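Local coordinates for protein phosphoacetylglucosamine mutase (Aspergillus lentulus, PDB 5O9X) that probably interconverts the 6-phosphate and 1-phosphate of N-acetylglucosamine through a bisphosphorylated sugar intermediate, as a fungal phosphohexomutase, at residues A50-K55 against D112-E117. The protein carries 1 engineered substitution. Sequence-based numbering, arbitrary orientation.
Sequences ATLRSK and DELVKE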
ATOM      1  N   ALA A  50       1.465  -4.623 -20.384  1.00 23.56           N
ATOM      2  CA  ALA A  50       2.815  -4.437 -19.880  1.00 23.68           C
ATOM      3  C   ALA A  50       3.792  -4.301 -21.057  1.00 22.02           C
ATOM      4  O   ALA A  50       4.724  -3.513 -20.968  1.00 22.52           O
ATOM      5  CB  ALA A  50       3.263  -5.616 -18.951  1.00 22.24           C
ATOM      6  N   THR A  51       3.605  -5.097 -22.090  1.00 24.85           N
ATOM      7  CA  THR A  51       4.497  -5.034 -23.298  1.00 26.42           C
ATOM      8  C   THR A  51       4.379  -3.608 -23.945  1.00 27.84           C
ATOM      9  O   THR A  51       5.384  -2.931 -24.179  1.00 25.70           O
ATOM     10  CB  THR A  51       4.125  -6.091 -24.362  1.00 28.22           C
ATOM     11  OG1 THR A  51       4.316  -7.414 -23.858  1.00 27.22           O
ATOM     12  CG2 THR A  51       5.033  -5.951 -25.631  1.00 25.74           C
ATOM     13  N   LEU A  52       3.140  -3.154 -24.149  1.00 25.43           N
ATOM     14  CA  LEU A  52       2.902  -1.834 -24.718  1.00 28.80           C
ATOM     15  C   LEU A  52       3.466  -0.728 -23.859  1.00 29.46           C
ATOM     16  O   LEU A  52       3.995   0.274 -24.403  1.00 28.89           O
ATOM     17  CB  LEU A  52       1.403  -1.590 -24.969  1.00 27.60           C
ATOM     18  CG  LEU A  52       0.777  -2.495 -26.059  1.00 30.52           C
ATOM     19  CD1 LEU A  52      -0.665  -2.081 -26.286  1.00 30.90           C
ATOM     20  CD2 LEU A  52       1.529  -2.461 -27.406  1.00 33.63           C
ATOM     21  N   ARG A  53       3.373  -0.881 -22.531  1.00 23.95           N
ATOM     22  CA  ARG A  53       3.835   0.168 -21.638  1.00 23.40           C
ATOM     23  C   ARG A  53       5.314   0.281 -21.736  1.00 23.96           C
ATOM     24  O   ARG A  53       5.860   1.396 -21.817  1.00 25.42           O
ATOM     25  CB  ARG A  53       3.409  -0.059 -20.130  1.00 21.70           C
ATOM     26  CG  ARG A  53       3.846   1.051 -19.174  1.00 25.70           C
ATOM     27  CD  ARG A  53       3.173   2.359 -19.535  1.00 25.09           C
ATOM     28  NE  ARG A  53       3.404   3.394 -18.551  1.00 24.81           N
ATOM     29  CZ  ARG A  53       3.318   4.684 -18.780  1.00 27.19           C
ATOM     30  NH1 ARG A  53       3.094   5.141 -20.035  1.00 28.54           N
ATOM     31  NH2 ARG A  53       3.481   5.507 -17.764  1.00 29.03           N
ATOM     32  N   SER A  54       5.975  -0.869 -21.713  1.00 23.39           N
ATOM     33  CA  SER A  54       7.428  -0.873 -21.723  1.00 25.24           C
ATOM     34  C   SER A  54       7.923  -0.252 -23.035  1.00 29.73           C
ATOM     35  O   SER A  54       8.822   0.610 -23.005  1.00 28.69           O
ATOM     36  CB  SER A  54       7.935  -2.306 -21.641  1.00 22.46           C
ATOM     37  OG  SER A  54       9.338  -2.296 -21.639  1.00 27.52           O
ATOM     38  N   LYS A  55       7.361  -0.738 -24.163  1.00 29.28           N
ATOM     39  CA  LYS A  55       7.680  -0.174 -25.519  1.00 33.70           C
ATOM     40  C   LYS A  55       7.496   1.361 -25.589  1.00 33.78           C
ATOM     41  O   LYS A  55       8.440   2.076 -26.017  1.00 34.20           O
ATOM     42  CB  LYS A  55       6.882  -0.922 -26.613  1.00 28.41           C
ATOM     43  CG  LYS A  55       7.396  -2.313 -26.939  1.00 31.00           C
ATOM     44  CD  LYS A  55       6.495  -2.945 -28.017  1.00 32.43           C
ATOM     45  CE  LYS A  55       6.817  -4.381 -28.329  1.00 35.62           C
ATOM     46  NZ  LYS A  55       8.054  -4.543 -29.165  1.00 38.11           N
ATOM     47  N   ASP A 112      -3.626  -3.826 -31.637  1.00 37.02           N
ATOM     48  CA  ASP A 112      -3.243  -2.872 -32.720  1.00 39.28           C
ATOM     49  C   ASP A 112      -3.933  -1.518 -32.611  1.00 37.12           C
ATOM     50  O   ASP A 112      -3.301  -0.463 -32.830  1.00 41.77           O
ATOM     51  CB  ASP A 112      -3.462  -3.477 -34.114  1.00 46.27           C
ATOM     52  CG  ASP A 112      -2.373  -4.469 -34.484  1.00 56.51           C
ATOM     53  OD1 ASP A 112      -1.162  -4.119 -34.313  1.00 56.82           O
ATOM     54  OD2 ASP A 112      -2.739  -5.592 -34.934  1.00 51.29           O
ATOM     55  N   GLU A 113      -5.207  -1.539 -32.205  1.00 33.70           N
ATOM     56  CA  GLU A 113      -5.960  -0.318 -31.997  1.00 34.18           C
ATOM     57  C   GLU A 113      -5.197   0.513 -30.955  1.00 35.72           C
ATOM     58  O   GLU A 113      -4.965   1.727 -31.139  1.00 37.08           O
ATOM     59  CB  GLU A 113      -7.343  -0.722 -31.525  1.00 41.69           C
ATOM     60  CG  GLU A 113      -8.422   0.325 -31.470  1.00 51.29           C
ATOM     61  CD  GLU A 113      -9.679  -0.202 -30.767  1.00 65.25           C
ATOM     62  OE1 GLU A 113     -10.155  -1.344 -31.063  1.00 67.57           O
ATOM     63  OE2 GLU A 113     -10.185   0.537 -29.899  1.00 62.93           O
ATOM     64  N   LEU A 114      -4.702  -0.168 -29.905  1.00 32.22           N
ATOM     65  CA  LEU A 114      -3.932   0.512 -28.867  1.00 30.11           C
ATOM     66  C   LEU A 114      -2.606   1.031 -29.322  1.00 27.57           C
ATOM     67  O   LEU A 114      -2.206   2.142 -28.887  1.00 35.05           O
ATOM     68  CB  LEU A 114      -3.795  -0.334 -27.582  1.00 27.40           C
ATOM     69  CG  LEU A 114      -5.038  -0.348 -26.711  1.00 28.55           C
ATOM     70  CD1 LEU A 114      -4.926  -1.386 -25.567  1.00 31.62           C
ATOM     71  CD2 LEU A 114      -5.364   1.030 -26.157  1.00 29.58           C
ATOM     72  N   VAL A 115      -1.901   0.279 -30.162  1.00 31.28           N
ATOM     73  CA  VAL A 115      -0.600   0.806 -30.587  1.00 35.48           C
ATOM     74  C   VAL A 115      -0.736   2.160 -31.356  1.00 32.48           C
ATOM     75  O   VAL A 115       0.085   3.071 -31.157  1.00 30.20           O
ATOM     76  CB  VAL A 115       0.344  -0.240 -31.264  1.00 42.23           C
ATOM     77  CG1 VAL A 115      -0.092  -1.670 -31.038  1.00 41.66           C
ATOM     78  CG2 VAL A 115       0.620   0.018 -32.742  1.00 40.30           C
ATOM     79  N   LYS A 116      -1.803   2.274 -32.163  1.00 38.05           N
ATOM     80  CA  LYS A 116      -2.182   3.512 -32.907  1.00 43.17           C
ATOM     81  C   LYS A 116      -2.554   4.631 -31.974  1.00 42.15           C
ATOM     82  O   LYS A 116      -2.027   5.737 -32.104  1.00 42.55           O
ATOM     83  CB  LYS A 116      -3.362   3.283 -33.870  1.00 55.05           C
ATOM     84  CG  LYS A 116      -2.963   2.964 -35.308  1.00 69.59           C
ATOM     85  CD  LYS A 116      -3.941   1.954 -35.926  1.00 81.52           C
ATOM     86  CE  LYS A 116      -3.392   1.269 -37.177  1.00 82.99           C
ATOM     87  NZ  LYS A 116      -3.882   1.888 -38.444  1.00 82.74           N
ATOM     88  N   GLU A 117      -3.451   4.344 -31.023  1.00 38.71           N
ATOM     89  CA  GLU A 117      -3.950   5.361 -30.141  1.00 36.33           C
ATOM     90  C   GLU A 117      -2.818   5.877 -29.207  1.00 38.48           C
ATOM     91  O   GLU A 117      -2.625   7.091 -29.036  1.00 36.95           O
ATOM     92  CB  GLU A 117      -5.170   4.836 -29.381  1.00 39.05           C
ATOM     93  CG  GLU A 117      -5.657   5.781 -28.273  1.00 42.43           C
ATOM     94  CD  GLU A 117      -6.919   5.311 -27.534  1.00 47.46           C
ATOM     95  OE1 GLU A 117      -7.423   4.159 -27.774  1.00 55.91           O
ATOM     96  OE2 GLU A 117      -7.410   6.115 -26.695  1.00 46.03           O
TER
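Leu52 meets Leu114 and Val115 with a different methyl for each, and these two apolar touches make up the whole meeting of 50-55 with 112-117. Its CD1 lies 3.8 Å from Leu114 CB, close to van der Waals distance, whereas its CD2 stands 4.1 Å from Val115 CG1, a slacker touch. In both pairs the side chains cross at about a right angle, so each approach is local and the chains do not run alongside one another. The torsions aim the fork: CG of Leu52 is anti to the carbonyl carbon (chi1 -66°), and the extended chi2 of -176° sends CD1 onward toward Leu114 while CD2 branches to Val115. Since both touches belong to Leu52, which supplies 60 of the 109 Å² buried in this small interface, a single leucine bridges the two segments. The backbones come closest at Leu52 CA and Val115 CA, 7.3 Å apart.

The tighter part is the Leu52–Leu114 side, where both residues are buried. Leu114 also packs on Tyr95, Lys98 and Leu99 of helix 91-101, and Tyr111, one residue before 112-117, adds a further contact to Leu52. Val115 marks the looser side: it is partly exposed, and its approach to Leu52 is the longer of the two. Its unusual chi1 of -15° places CG1 where it meets CD2 of Leu52.

On its other flank, helix 40-56 lies against the sheet, with Ala50 on Val64 and both Arg53 and Ser54 on Ile62 of strand 61-66. Leu52 therefore joins this sheet-packed helix to helix 107-118, an example of apolar helix-to-helix packing within the alpha/beta/alpha domain I of the phosphoglucomutase/phosphomannomutase family.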